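Local coordinates for BF1531-like N-terminal domain-containing protein (Bacteroides fragilis, PDB 3SLR) that is of unknown function but may hydrolyse ester bonds, this piece joining an FkbH-type N-terminal domain to a magnesium-binding, HAD-like phosphatase domain, at residues 51-55 and 71-75; 84-90 and 128-133; 102-108 and 150-154. One frame throughout, in Å; residues are numbered along the deposited sequence.

All three contacts lie in the FkbH-type N-terminal domain, away from the magnesium site of the phosphatase domain. The N-terminal domain is built on a five-stranded parallel sheet, order 2-1-3-4-5. Contact 1 joins an outermost strand, 50-55, to helix 71-75 and closes before the others open. Contacts 2 and 3 interleave along the chain: 84-90, 102-108, 128-133, 150-154. Contact 2 sets helix 86-94 against the loop after strand 122-126; contact 3 pairs helices 104-118 and 147-164. Their centres are about 11 Å apart, and they touch through Tyr128 and Arg108, forming one continuous packed region. Contact 1 lies apart at the sheet edge, its centre about 26 Å from that of contact 2.

Contact 1 (51-55 and 71-75); sequences IELWE and DYYQF
Trp54 and Phe75 carry this contact, and their side chains pass alongside, each heading for the other's backbone. Trp54 CB sits over the centre of the Phe75 ring. It lies 3.4 Å from the ring centroid, only 5° off the ring normal, a close CH-pi contact. Trp54 takes CG anti to the backbone N (chi1 176°), which carries its indole out toward the helix. The five-membered ring of Trp54 and the Phe75 ring lie at 26° to each other. They are offset, with little overlap and centroids 5.1 Å apart.

The far end of the indole reaches the start of the helix. Tyr72 CA stands over the face of the Trp54 six-membered ring, 4.1 Å from its centroid. Trp54 CZ3 meets the edge of the Tyr72 ring, near its plane. Trp54 CZ2 touches Asp71 CB at 3.7 Å. Tyr72 sends its hydroxyl away to Thr80 OG1.

At the other end, Glu52 extends alongside Phe75. Its OE1 comes to the ring edge, 3.5 Å from Phe75 CE1, and the carboxylate plane is almost perpendicular to the ring.

Strand and helix run nearly antiparallel. Backbone bonds to Val25 and Leu27 tie Trp54 to the neighbouring strand 22-29. Helix 71-75 lies in the connection from edge strand 50-55 to strand 79-83, a beta-alpha-beta crossover that passes strand 22-29, in a domain assigned to the SGNH-hydrolase clan.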
loop_
_atom_site.group_PDB
_atom_site.type_symbol
_atom_site.label_atom_id
_atom_site.label_comp_id
_atom_site.label_asym_id
_atom_site.label_seq_id
_atom_site.Cartn_x
_atom_site.Cartn_y
_atom_site.Cartn_z
ATOM N N ILE A 51 6.389 17.872 -6.461
ATOM C CA ILE A 51 5.579 18.146 -5.287
ATOM C C ILE A 51 5.943 19.459 -4.607
ATOM O O ILE A 51 7.062 19.623 -4.124
ATOM C CB ILE A 51 5.746 17.029 -4.244
ATOM C CG1 ILE A 51 5.368 15.680 -4.858
ATOM C CG2 ILE A 51 4.944 17.356 -2.975
ATOM C CD1 ILE A 51 3.929 15.596 -5.294
ATOM N N GLU A 52 5.001 20.395 -4.576
ATOM C CA GLU A 52 5.174 21.599 -3.777
ATOM C C GLU A 52 4.533 21.322 -2.427
ATOM O O GLU A 52 3.307 21.245 -2.311
ATOM C CB GLU A 52 4.529 22.824 -4.439
ATOM C CG GLU A 52 4.699 24.108 -3.614
ATOM C CD GLU A 52 3.971 25.317 -4.198
ATOM O OE1 GLU A 52 3.907 26.365 -3.512
ATOM O OE2 GLU A 52 3.472 25.229 -5.338
ATOM N N LEU A 53 5.362 21.166 -1.404
ATOM C CA LEU A 53 4.858 20.709 -0.109
ATOM C C LEU A 53 4.803 21.811 0.944
ATOM O O LEU A 53 5.836 22.331 1.371
ATOM C CB LEU A 53 5.688 19.530 0.383
ATOM C CG LEU A 53 4.973 18.643 1.407
ATOM C CD1 LEU A 53 5.317 17.197 1.175
ATOM C CD2 LEU A 53 5.313 19.094 2.825
ATOM N N TRP A 54 3.585 22.179 1.340
ATOM C CA TRP A 54 3.383 23.124 2.434
ATOM C C TRP A 54 3.132 22.351 3.731
ATOM O O TRP A 54 2.304 21.450 3.773
ATOM C CB TRP A 54 2.201 24.053 2.154
ATOM C CG TRP A 54 1.891 24.991 3.280
ATOM C CD1 TRP A 54 2.468 26.214 3.517
ATOM C CD2 TRP A 54 0.926 24.797 4.328
ATOM N NE1 TRP A 54 1.923 26.782 4.642
ATOM C CE2 TRP A 54 0.977 25.935 5.158
ATOM C CE3 TRP A 54 0.025 23.772 4.643
ATOM C CZ2 TRP A 54 0.163 26.077 6.282
ATOM C CZ3 TRP A 54 -0.785 23.916 5.761
ATOM C CH2 TRP A 54 -0.707 25.056 6.568
ATOM N N GLU A 55 3.862 22.719 4.774
ATOM C CA GLU A 55 3.772 22.065 6.073
ATOM C C GLU A 55 3.174 23.056 7.049
ATOM O O GLU A 55 3.676 24.183 7.188
ATOM C CB GLU A 55 5.183 21.740 6.549
ATOM C CG GLU A 55 5.454 20.323 6.934
ATOM C CD GLU A 55 6.831 20.184 7.567
ATOM O OE1 GLU A 55 6.903 19.735 8.728
ATOM O OE2 GLU A 55 7.833 20.543 6.903
ATOM N N ASP A 71 -3.262 30.160 6.601
ATOM C CA ASP A 71 -2.286 29.854 5.563
ATOM C C ASP A 71 -2.654 28.612 4.760
ATOM O O ASP A 71 -2.332 28.519 3.581
ATOM C CB ASP A 71 -0.896 29.649 6.170
ATOM C CG ASP A 71 -0.291 30.932 6.702
ATOM O OD1 ASP A 71 -0.786 32.019 6.337
ATOM O OD2 ASP A 71 0.686 30.853 7.478
ATOM N N TYR A 72 -3.306 27.652 5.414
ATOM C CA TYR A 72 -3.699 26.416 4.743
ATOM C C TYR A 72 -4.621 26.692 3.555
ATOM O O TYR A 72 -4.368 26.229 2.443
ATOM C CB TYR A 72 -4.381 25.466 5.726
ATOM C CG TYR A 72 -5.134 24.360 5.028
ATOM C CD1 TYR A 72 -4.459 23.294 4.444
ATOM C CD2 TYR A 72 -6.521 24.392 4.936
ATOM C CE1 TYR A 72 -5.150 22.277 3.791
ATOM C CE2 TYR A 72 -7.216 23.389 4.287
ATOM C CZ TYR A 72 -6.527 22.336 3.725
ATOM O OH TYR A 72 -7.227 21.348 3.091
ATOM N N TYR A 73 -5.693 27.443 3.788
ATOM C CA TYR A 73 -6.631 27.762 2.708
ATOM C C TYR A 73 -6.014 28.658 1.647
ATOM O O TYR A 73 -6.315 28.526 0.456
ATOM C CB TYR A 73 -7.918 28.377 3.255
ATOM C CG TYR A 73 -8.748 27.379 4.016
ATOM C CD1 TYR A 73 -9.462 26.389 3.350
ATOM C CD2 TYR A 73 -8.801 27.407 5.399
ATOM C CE1 TYR A 73 -10.213 25.458 4.047
ATOM C CE2 TYR A 73 -9.549 26.485 6.102
ATOM C CZ TYR A 73 -10.252 25.512 5.420
ATOM O OH TYR A 73 -11.001 24.593 6.129
ATOM N N GLN A 74 -5.144 29.567 2.067
ATOM C CA GLN A 74 -4.459 30.421 1.100
ATOM C C GLN A 74 -3.556 29.609 0.167
ATOM O O GLN A 74 -3.298 30.010 -0.968
ATOM C CB GLN A 74 -3.663 31.523 1.808
ATOM C CG GLN A 74 -4.470 32.320 2.830
ATOM C CD GLN A 74 -5.605 33.121 2.212
ATOM O OE1 GLN A 74 -5.873 33.025 1.012
ATOM N NE2 GLN A 74 -6.279 33.926 3.036
ATOM N N PHE A 75 -3.091 28.456 0.643
ATOM C CA PHE A 75 -2.199 27.599 -0.141
ATOM C C PHE A 75 -2.934 26.885 -1.286
ATOM O O PHE A 75 -2.326 26.540 -2.291
ATOM C CB PHE A 75 -1.508 26.568 0.775
ATOM C CG PHE A 75 -0.579 25.628 0.049
ATOM C CD1 PHE A 75 0.557 26.106 -0.592
ATOM C CD2 PHE A 75 -0.832 24.255 0.023
ATOM C CE1 PHE A 75 1.411 25.247 -1.263
ATOM C CE2 PHE A 75 0.026 23.385 -0.645
ATOM C CZ PHE A 75 1.147 23.880 -1.288
#

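Contact 2 (84-90 and 128-133); sequences HSTHKLL and YPEIED
Thr86 and Pro129 are joined by a hydrogen bond, with Thr86 OG1 giving its proton to Pro129 O at 2.8 Å. The chi1 of Thr86, -57°, sets OG1 beside its own backbone N and turns it to the loop. The donor is tilted 20° from the carbonyl plane, and the C=O...donor angle is 136°. The same torsion places Thr86 CG2 anti to the backbone N. There it packs against Ile131 CD1 at 3.6 Å, each side chain reaching past the other from its own backbone.

Ile131 points its two branches at different parts of the helix. CG1 lies beside the backbone N and carries CD1 to Thr86 and His87. CG2 is anti to that N and touches Leu90 CD2 at 4.0 Å.

Both segments come directly after neighbouring parallel strands, 79-83 and 122-126. The contact therefore joins the start of helix 86-94 to the adjacent loop at the C-terminal edge of the sheet. Ser85 is the N-cap of that helix. Its OG accepts from Lys88 N and is also bonded to Asp30.

Tyr128 has CG beside its own backbone N, and its ring reaches along segment 84-90, with Thr86 OG1 at the ring edge. The side chain keeps company with that of His84, both heading one way, and brings Tyr128 OH within 3.2 Å of His84 CB. Their polar ends meet through Tyr125, whose OH bonds both Tyr128 OH and His84 ND1. Leu89 comes in across Tyr128, its CD2 lying 4.1 Å from Tyr128 CE2.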
loop_
_atom_site.group_PDB
_atom_site.type_symbol
_atom_site.label_atom_id
_atom_site.label_comp_id
_atom_site.label_asym_id
_atom_site.label_seq_id
_atom_site.Cartn_x
_atom_site.Cartn_y
_atom_site.Cartn_z
ATOM N N HIS A 84 -3.006 12.727 12.254
ATOM C CA HIS A 84 -3.363 12.637 13.668
ATOM C C HIS A 84 -2.802 11.317 14.196
ATOM O O HIS A 84 -3.179 10.246 13.717
ATOM C CB HIS A 84 -4.883 12.581 13.822
ATOM C CG HIS A 84 -5.556 13.917 13.844
ATOM N ND1 HIS A 84 -6.766 14.144 13.224
ATOM C CD2 HIS A 84 -5.224 15.080 14.458
ATOM C CE1 HIS A 84 -7.139 15.393 13.431
ATOM N NE2 HIS A 84 -6.223 15.979 14.183
ATOM N N SER A 85 -1.931 11.377 15.193
ATOM C CA SER A 85 -1.288 10.164 15.694
ATOM C C SER A 85 -2.095 9.496 16.791
ATOM O O SER A 85 -2.768 10.158 17.589
ATOM C CB SER A 85 0.116 10.478 16.218
ATOM O OG SER A 85 0.040 11.321 17.360
ATOM N N THR A 86 -2.013 8.174 16.853
ATOM C CA THR A 86 -2.622 7.467 17.975
ATOM C C THR A 86 -2.015 7.949 19.285
ATOM O O THR A 86 -2.708 8.099 20.290
ATOM C CB THR A 86 -2.411 5.954 17.863
ATOM O OG1 THR A 86 -2.935 5.506 16.614
ATOM C CG2 THR A 86 -3.113 5.216 19.013
ATOM N N HIS A 87 -0.708 8.188 19.268
ATOM C CA HIS A 87 0.012 8.593 20.465
ATOM C C HIS A 87 -0.560 9.851 21.116
ATOM O O HIS A 87 -0.709 9.921 22.341
ATOM C CB HIS A 87 1.501 8.789 20.140
ATOM C CG HIS A 87 2.384 8.757 21.347
ATOM N ND1 HIS A 87 3.077 7.627 21.731
ATOM C CD2 HIS A 87 2.645 9.698 22.288
ATOM C CE1 HIS A 87 3.745 7.880 22.843
ATOM N NE2 HIS A 87 3.507 9.132 23.198
ATOM N N LYS A 88 -0.865 10.850 20.300
ATOM C CA LYS A 88 -1.378 12.116 20.814
ATOM C C LYS A 88 -2.846 11.992 21.221
ATOM O O LYS A 88 -3.287 12.647 22.175
ATOM C CB LYS A 88 -1.168 13.250 19.797
ATOM C CG LYS A 88 0.312 13.582 19.559
ATOM C CD LYS A 88 0.975 14.164 20.823
ATOM C CE LYS A 88 2.490 14.319 20.629
ATOM N NZ LYS A 88 3.132 15.017 21.799
ATOM N N LEU A 89 -3.590 11.138 20.525
ATOM C CA LEU A 89 -4.986 10.886 20.875
ATOM C C LEU A 89 -5.051 10.148 22.218
ATOM O O LEU A 89 -5.948 10.389 23.024
ATOM C CB LEU A 89 -5.692 10.069 19.780
ATOM C CG LEU A 89 -7.203 9.835 19.974
ATOM C CD1 LEU A 89 -7.978 11.143 19.839
ATOM C CD2 LEU A 89 -7.728 8.803 18.990
ATOM N N LEU A 90 -4.094 9.248 22.440
ATOM C CA LEU A 90 -3.965 8.527 23.706
ATOM C C LEU A 90 -3.778 9.519 24.848
ATOM O O LEU A 90 -4.409 9.396 25.901
ATOM C CB LEU A 90 -2.763 7.577 23.644
ATOM C CG LEU A 90 -2.567 6.597 24.799
ATOM C CD1 LEU A 90 -3.654 5.559 24.768
ATOM C CD2 LEU A 90 -1.189 5.925 24.684
ATOM N N TYR A 128 -5.548 4.867 12.482
ATOM C CA TYR A 128 -4.915 4.784 13.804
ATOM C C TYR A 128 -4.465 3.376 14.207
ATOM O O TYR A 128 -5.290 2.527 14.547
ATOM C CB TYR A 128 -5.890 5.308 14.871
ATOM C CG TYR A 128 -6.311 6.758 14.706
ATOM C CD1 TYR A 128 -7.419 7.103 13.939
ATOM C CD2 TYR A 128 -5.614 7.776 15.348
ATOM C CE1 TYR A 128 -7.803 8.446 13.793
ATOM C CE2 TYR A 128 -5.999 9.097 15.235
ATOM C CZ TYR A 128 -7.088 9.428 14.454
ATOM O OH TYR A 128 -7.445 10.754 14.341
ATOM N N PRO A 129 -3.145 3.120 14.203
ATOM C CA PRO A 129 -2.704 1.829 14.751
ATOM C C PRO A 129 -3.016 1.759 16.242
ATOM O O PRO A 129 -2.844 2.750 16.965
ATOM C CB PRO A 129 -1.182 1.844 14.557
ATOM C CG PRO A 129 -0.897 3.005 13.616
ATOM C CD PRO A 129 -2.026 3.979 13.781
ATOM N N GLU A 130 -3.453 0.604 16.718
ATOM C CA GLU A 130 -3.826 0.522 18.125
ATOM C C GLU A 130 -2.603 0.583 19.040
ATOM O O GLU A 130 -1.625 -0.128 18.828
ATOM C CB GLU A 130 -4.640 -0.743 18.407
ATOM C CG GLU A 130 -5.030 -0.888 19.901
ATOM C CD GLU A 130 -5.858 -2.127 20.180
ATOM O OE1 GLU A 130 -6.369 -2.730 19.212
ATOM O OE2 GLU A 130 -5.991 -2.499 21.375
ATOM N N ILE A 131 -2.649 1.457 20.041
ATOM C CA ILE A 131 -1.741 1.329 21.171
ATOM C C ILE A 131 -2.571 0.754 22.311
ATOM O O ILE A 131 -3.484 1.404 22.806
ATOM C CB ILE A 131 -1.114 2.678 21.588
ATOM C CG1 ILE A 131 -0.305 3.281 20.432
ATOM C CG2 ILE A 131 -0.237 2.496 22.847
ATOM C CD1 ILE A 131 0.092 4.731 20.669
ATOM N N GLU A 132 -2.306 -0.493 22.675
ATOM C CA GLU A 132 -3.034 -1.120 23.764
ATOM C C GLU A 132 -2.441 -0.627 25.086
ATOM O O GLU A 132 -1.286 -0.910 25.389
ATOM C CB GLU A 132 -2.956 -2.643 23.671
ATOM C CG GLU A 132 -3.628 -3.304 24.867
ATOM C CD GLU A 132 -3.570 -4.809 24.833
ATOM O OE1 GLU A 132 -2.508 -5.369 24.489
ATOM O OE2 GLU A 132 -4.600 -5.430 25.144
ATOM N N ASP A 133 -3.212 0.129 25.864
ATOM C CA ASP A 133 -2.643 0.744 27.069
ATOM C C ASP A 133 -2.620 -0.218 28.262
ATOM O O ASP A 133 -1.984 0.053 29.288
ATOM C CB ASP A 133 -3.320 2.077 27.414
ATOM C CG ASP A 133 -4.790 1.938 27.769
ATOM O OD1 ASP A 133 -5.286 0.800 27.954
ATOM O OD2 ASP A 133 -5.444 2.994 27.901
#

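Contact 3 (102-108 and 150-154); sequences NKLADDR and QLTKL
Gln150 bends at chi2 (-65°), which turns its amide back onto the first turn of helix 104-118. Lys153 is stretched out from CG to NZ, and so spans Ala105 to reach the carboxylate of Asp106. The two side chains grip the same helix end.

Gln150 OE1 takes the N-H of Ala105 at 2.8 Å. The bond is nearly straight, 166° at the hydrogen, and the donor lies in the carbonyl plane. A backbone N-H of the first helical turn is thus satisfied by a side chain of another helix. The Gln150 amide nitrogen, NE2, bonds Gln144 O and water 2.

Asp106 and Lys153 form a salt bridge, the lysine chain arriving roughly perpendicular to the aspartate. Lys153 NZ is 2.9 Å from Asp106 OD1, which it meets from above the carboxylate plane; its bond to Asp106 OD2 is weak.

Two waters knit the polar groups together. Water 1 donates to Asn102 O and Gln150 OE1 and accepts from Asp106 N and Lys153 NZ. Water 2 donates to Asn102 O and accepts from Gln150 NE2 and Lys153 NZ.

Beside this polar cluster the packing is apolar. Ala105 CB meets Leu154 CB at 3.9 Å, and the small alanine lets the backbones come close, with CA atoms of Ala105 and Leu154 4.9 Å apart. Arg108 CG rests on Leu154 CD1, while its guanidinium turns away to Tyr128.

The helix axes cross at -36°, 8.8 Å apart. Helix 104-118 leads into strand 122-126 and helix 147-164 into strand 168-171, so these are neighbouring helices of successive beta-alpha-beta units of the parallel sheet.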
loop_
_atom_site.group_PDB
_atom_site.type_symbol
_atom_site.label_atom_id
_atom_site.label_comp_id
_atom_site.label_asym_id
_atom_site.label_seq_id
_atom_site.Cartn_x
_atom_site.Cartn_y
_atom_site.Cartn_z
ATOM N N ASN A 102 -15.976 8.847 26.566
ATOM C CA ASN A 102 -17.048 8.200 25.814
ATOM C C ASN A 102 -17.313 8.898 24.488
ATOM O O ASN A 102 -17.961 8.342 23.599
ATOM C CB ASN A 102 -18.336 8.167 26.645
ATOM C CG ASN A 102 -18.501 6.877 27.407
ATOM O OD1 ASN A 102 -18.383 5.793 26.839
ATOM N ND2 ASN A 102 -18.771 6.983 28.707
ATOM N N LYS A 103 -16.803 10.120 24.358
ATOM C CA LYS A 103 -17.023 10.925 23.164
ATOM C C LYS A 103 -15.755 11.072 22.327
ATOM O O LYS A 103 -15.732 11.857 21.382
ATOM C CB LYS A 103 -17.524 12.324 23.551
ATOM C CG LYS A 103 -18.917 12.342 24.164
ATOM C CD LYS A 103 -19.307 13.733 24.624
ATOM C CE LYS A 103 -20.669 13.723 25.308
ATOM N NZ LYS A 103 -20.876 14.935 26.161
ATOM N N LEU A 104 -14.700 10.336 22.677
ATOM C CA LEU A 104 -13.410 10.490 21.991
ATOM C C LEU A 104 -13.554 10.259 20.489
ATOM O O LEU A 104 -13.228 11.121 19.676
ATOM C CB LEU A 104 -12.366 9.518 22.555
ATOM C CG LEU A 104 -10.928 9.752 22.067
ATOM C CD1 LEU A 104 -10.342 10.994 22.716
ATOM C CD2 LEU A 104 -10.055 8.551 22.355
ATOM N N ALA A 105 -14.033 9.080 20.119
ATOM C CA ALA A 105 -14.213 8.768 18.708
ATOM C C ALA A 105 -15.186 9.728 18.031
ATOM O O ALA A 105 -14.897 10.253 16.953
ATOM C CB ALA A 105 -14.669 7.331 18.527
ATOM N N ASP A 106 -16.342 9.942 18.656
ATOM C CA ASP A 106 -17.363 10.815 18.069
ATOM C C ASP A 106 -16.833 12.218 17.768
ATOM O O ASP A 106 -17.087 12.765 16.700
ATOM C CB ASP A 106 -18.591 10.913 18.978
ATOM C CG ASP A 106 -19.410 9.630 19.005
ATOM O OD1 ASP A 106 -19.359 8.863 18.020
ATOM O OD2 ASP A 106 -20.117 9.403 20.013
ATOM N N ASP A 107 -16.100 12.799 18.708
ATOM C CA ASP A 107 -15.569 14.145 18.506
ATOM C C ASP A 107 -14.571 14.205 17.349
ATOM O O ASP A 107 -14.586 15.143 16.542
ATOM C CB ASP A 107 -14.907 14.670 19.784
ATOM C CG ASP A 107 -15.913 14.998 20.881
ATOM O OD1 ASP A 107 -17.132 15.065 20.598
ATOM O OD2 ASP A 107 -15.478 15.207 22.033
ATOM N N ARG A 108 -13.691 13.210 17.289
ATOM C CA ARG A 108 -12.677 13.151 16.245
ATOM C C ARG A 108 -13.385 12.954 14.910
ATOM O O ARG A 108 -13.060 13.622 13.919
ATOM C CB ARG A 108 -11.687 12.012 16.540
ATOM C CG ARG A 108 -10.576 11.815 15.502
ATOM C CD ARG A 108 -9.812 13.109 15.194
ATOM N NE ARG A 108 -9.328 13.850 16.375
ATOM C CZ ARG A 108 -8.122 13.706 16.932
ATOM N NH1 ARG A 108 -7.261 12.809 16.469
ATOM N NH2 ARG A 108 -7.777 14.448 17.979
ATOM N N GLN A 150 -12.711 2.980 22.073
ATOM C CA GLN A 150 -12.862 4.209 21.302
ATOM C C GLN A 150 -12.071 4.171 19.999
ATOM O O GLN A 150 -12.552 4.627 18.959
ATOM C CB GLN A 150 -12.488 5.423 22.147
ATOM C CG GLN A 150 -13.517 5.691 23.237
ATOM C CD GLN A 150 -14.863 6.085 22.647
ATOM O OE1 GLN A 150 -14.933 6.929 21.745
ATOM N NE2 GLN A 150 -15.934 5.464 23.139
ATOM N N LEU A 151 -10.860 3.624 20.049
ATOM C CA LEU A 151 -10.038 3.564 18.838
ATOM C C LEU A 151 -10.607 2.599 17.793
ATOM O O LEU A 151 -10.574 2.872 16.603
ATOM C CB LEU A 151 -8.593 3.190 19.172
ATOM C CG LEU A 151 -7.637 3.706 18.096
ATOM C CD1 LEU A 151 -7.648 5.221 18.164
ATOM C CD2 LEU A 151 -6.219 3.195 18.293
ATOM N N THR A 152 -11.121 1.468 18.252
ATOM C CA THR A 152 -11.736 0.482 17.374
ATOM C C THR A 152 -12.986 1.051 16.697
ATOM O O THR A 152 -13.187 0.885 15.491
ATOM C CB THR A 152 -12.075 -0.790 18.166
ATOM O OG1 THR A 152 -10.884 -1.270 18.801
ATOM C CG2 THR A 152 -12.647 -1.885 17.242
ATOM N N LYS A 153 -13.809 1.738 17.476
ATOM C CA LYS A 153 -14.958 2.466 16.938
ATOM C C LYS A 153 -14.506 3.514 15.916
ATOM O O LYS A 153 -15.046 3.602 14.805
ATOM C CB LYS A 153 -15.735 3.143 18.081
ATOM C CG LYS A 153 -16.831 4.107 17.619
ATOM C CD LYS A 153 -17.589 4.688 18.819
ATOM C CE LYS A 153 -18.521 5.828 18.406
ATOM N NZ LYS A 153 -19.292 6.365 19.575
ATOM N N LEU A 154 -13.520 4.323 16.300
ATOM C CA LEU A 154 -13.005 5.370 15.416
ATOM C C LEU A 154 -12.545 4.821 14.058
ATOM O O LEU A 154 -12.909 5.358 13.018
ATOM C CB LEU A 154 -11.872 6.133 16.104
ATOM C CG LEU A 154 -11.138 7.244 15.342
ATOM C CD1 LEU A 154 -12.105 8.312 14.846
ATOM C CD2 LEU A 154 -10.078 7.859 16.241
HETATM O O HOH W 1 -17.175 8.184 20.897
HETATM O O HOH W 2 -18.702 5.696 22.685
#